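Side-chain contact in polysaccharide deacetylase (Bacillus anthracis, PDB 2J13), which probably removes acetyl groups from peptidoglycan or a related cell-wall polysaccharide, as a metal-dependent family 4 carbohydrate esterase: residues Ile57-Asp62 with Asp75-Lys80. Residues are numbered along the deposited sequence; the frame is centred on the assembly and turned at random. Where two conformers were deposited one is given.
Sequences IYLTFD and DVLKEK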
loop_
_atom_site.group_PDB
_atom_site.type_symbol
_atom_site.label_atom_id
_atom_site.label_comp_id
_atom_site.label_asym_id
_atom_site.label_seq_id
_atom_site.Cartn_x
_atom_site.Cartn_y
_atom_site.Cartn_z
ATOM N N ILE A 57 2.168 -10.395 -9.759
ATOM C CA ILE A 57 1.774 -9.000 -9.584
ATOM C C ILE A 57 1.034 -8.811 -8.256
ATOM O O ILE A 57 0.612 -9.769 -7.625
ATOM C CB ILE A 57 0.969 -8.491 -10.760
ATOM C CG1 ILE A 57 -0.303 -9.336 -10.967
ATOM C CG2 ILE A 57 1.876 -8.447 -12.017
ATOM C CD1 ILE A 57 -1.234 -8.797 -12.103
ATOM N N TYR A 58 0.934 -7.555 -7.810
ATOM C CA TYR A 58 0.542 -7.239 -6.420
ATOM C C TYR A 58 -0.472 -6.114 -6.395
ATOM O O TYR A 58 -0.148 -5.006 -6.734
ATOM C CB TYR A 58 1.790 -6.847 -5.616
ATOM C CG TYR A 58 2.882 -7.870 -5.760
ATOM C CD1 TYR A 58 2.936 -8.956 -4.911
ATOM C CD2 TYR A 58 3.821 -7.775 -6.775
ATOM C CE1 TYR A 58 3.924 -9.946 -5.062
ATOM C CE2 TYR A 58 4.813 -8.748 -6.931
ATOM C CZ TYR A 58 4.839 -9.832 -6.067
ATOM O OH TYR A 58 5.800 -10.826 -6.148
ATOM N N LEU A 59 -1.701 -6.432 -6.002
ATOM C CA LEU A 59 -2.769 -5.471 -5.917
ATOM C C LEU A 59 -2.752 -4.754 -4.560
ATOM O O LEU A 59 -2.673 -5.402 -3.497
ATOM C CB LEU A 59 -4.087 -6.209 -6.146
ATOM C CG LEU A 59 -5.370 -5.417 -6.138
ATOM C CD1 LEU A 59 -5.322 -4.368 -7.228
ATOM C CD2 LEU A 59 -6.615 -6.301 -6.294
ATOM N N THR A 60 -2.867 -3.426 -4.602
ATOM C CA THR A 60 -2.953 -2.624 -3.394
ATOM C C THR A 60 -3.981 -1.524 -3.579
ATOM O O THR A 60 -4.295 -1.150 -4.711
ATOM C CB THR A 60 -1.606 -1.989 -3.018
ATOM O OG1 THR A 60 -1.275 -0.946 -3.949
ATOM C CG2 THR A 60 -0.497 -3.027 -2.942
ATOM N N PHE A 61 -4.498 -1.054 -2.451
ATOM C CA PHE A 61 -5.464 0.052 -2.372
ATOM C C PHE A 61 -5.024 0.961 -1.233
ATOM O O PHE A 61 -4.491 0.481 -0.226
ATOM C CB PHE A 61 -6.881 -0.439 -2.067
ATOM C CG PHE A 61 -7.459 -1.353 -3.116
ATOM C CD1 PHE A 61 -7.210 -2.694 -3.085
ATOM C CD2 PHE A 61 -8.276 -0.855 -4.118
ATOM C CE1 PHE A 61 -7.768 -3.543 -4.068
ATOM C CE2 PHE A 61 -8.805 -1.701 -5.069
ATOM C CZ PHE A 61 -8.494 -3.020 -5.050
ATOM N N ASP A 62 -5.300 2.266 -1.377
ATOM C CA ASP A 62 -5.142 3.212 -0.268
ATOM C C ASP A 62 -6.522 3.648 0.234
ATOM O O ASP A 62 -7.423 3.976 -0.555
ATOM C CB ASP A 62 -4.325 4.437 -0.675
ATOM C CG ASP A 62 -2.909 4.114 -1.016
ATOM O OD1 ASP A 62 -2.490 2.960 -0.788
ATOM O OD2 ASP A 62 -2.214 5.002 -1.610
ATOM N N ASP A 75 -15.864 -7.989 -1.944
ATOM C CA ASP A 75 -16.674 -9.117 -2.481
ATOM C C ASP A 75 -15.996 -9.727 -3.733
ATOM O O ASP A 75 -15.941 -10.952 -3.899
ATOM C CB ASP A 75 -18.079 -8.645 -2.834
ATOM C CG ASP A 75 -18.942 -8.313 -1.618
ATOM O OD1 ASP A 75 -18.637 -8.755 -0.495
ATOM O OD2 ASP A 75 -19.973 -7.616 -1.807
ATOM N N VAL A 76 -15.543 -8.867 -4.646
ATOM C CA VAL A 76 -14.823 -9.314 -5.831
ATOM C C VAL A 76 -13.556 -10.095 -5.441
ATOM O O VAL A 76 -13.297 -11.172 -5.937
ATOM C CB VAL A 76 -14.472 -8.163 -6.781
ATOM C CG1 VAL A 76 -13.546 -8.643 -7.868
ATOM C CG2 VAL A 76 -15.728 -7.515 -7.373
ATOM N N LEU A 77 -12.742 -9.553 -4.540
ATOM C CA LEU A 77 -11.498 -10.221 -4.164
ATOM C C LEU A 77 -11.734 -11.605 -3.546
ATOM O O LEU A 77 -10.955 -12.539 -3.765
ATOM C CB LEU A 77 -10.709 -9.324 -3.178
ATOM C CG LEU A 77 -10.233 -7.996 -3.774
ATOM C CD1 LEU A 77 -9.596 -7.122 -2.623
ATOM C CD2 LEU A 77 -9.259 -8.239 -4.898
ATOM N N LYS A 78 -12.824 -11.723 -2.795
ATOM C CA LYS A 78 -13.208 -12.970 -2.169
ATOM C C LYS A 78 -13.649 -13.996 -3.231
ATOM O O LYS A 78 -13.240 -15.132 -3.167
ATOM C CB LYS A 78 -14.342 -12.696 -1.185
ATOM C CG LYS A 78 -14.843 -13.895 -0.371
ATOM C CD LYS A 78 -16.052 -13.451 0.426
ATOM C CE LYS A 78 -15.967 -13.797 1.894
ATOM N NZ LYS A 78 -16.751 -12.822 2.758
ATOM N N GLU A 79 -14.442 -13.540 -4.197
ATOM C CA GLU A 79 -14.940 -14.384 -5.287
ATOM C C GLU A 79 -13.803 -14.920 -6.131
ATOM O O GLU A 79 -13.796 -16.103 -6.517
ATOM C CB GLU A 79 -15.883 -13.586 -6.183
ATOM C CG GLU A 79 -17.257 -13.336 -5.577
ATOM C CD GLU A 79 -18.280 -12.816 -6.579
ATOM O OE1 GLU A 79 -18.023 -12.858 -7.811
ATOM O OE2 GLU A 79 -19.358 -12.357 -6.124
ATOM N N LYS A 80 -12.851 -14.044 -6.430
ATOM C CA LYS A 80 -11.755 -14.347 -7.303
ATOM C C LYS A 80 -10.546 -14.924 -6.591
ATOM O O LYS A 80 -9.571 -15.275 -7.245
ATOM C CB LYS A 80 -11.325 -13.080 -8.056
ATOM C CG LYS A 80 -12.412 -12.431 -8.877
ATOM C CD LYS A 80 -12.849 -13.288 -10.021
ATOM C CE LYS A 80 -13.851 -12.549 -10.863
ATOM N NZ LYS A 80 -14.211 -13.367 -12.048
#
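This contact belongs to a beta-alpha-beta unit of the NodB homology domain, a distorted (beta/alpha) barrel in family 4 esterases. Strand 56-63 and strand 84-88 run parallel and helix 70-80 forms the crossover between them. Leu77 faces the sheet from the helix and meets two strand residues, Leu59 and Phe61. These are separated by one residue, Thr60, and so project from the same face of the strand. Both branches of Leu77 are used: CD2 goes to Leu59 and CD1 goes to the Phe61 ring. The contact is small and wholly apolar, with 89 Å² buried in all. All three side chains are buried. The CA atoms of Leu59 and Leu77 are 10.1 Å apart, and the two side chains span this gap together. The Leu59 side chain starts toward the helix, and in this conformer CG, anti to the backbone N (chi1 -179°), carries CD2 on to Leu77. Leu77 also touches Ala84 and Phe86 on the neighbouring strand, and the Phe61 and Phe86 rings meet nearly parallel. Leu221 of helix 217-230 packs on Leu59. The side chain of Phe61 is about 9 Å from a bound zinc ion. The Phe61 ring meets Leu77 obliquely, with CE1 4.3 Å from Leu77 CD1. In the conformer described, Leu59 CD2 lies closer, 3.6 Å from Leu77 CD2.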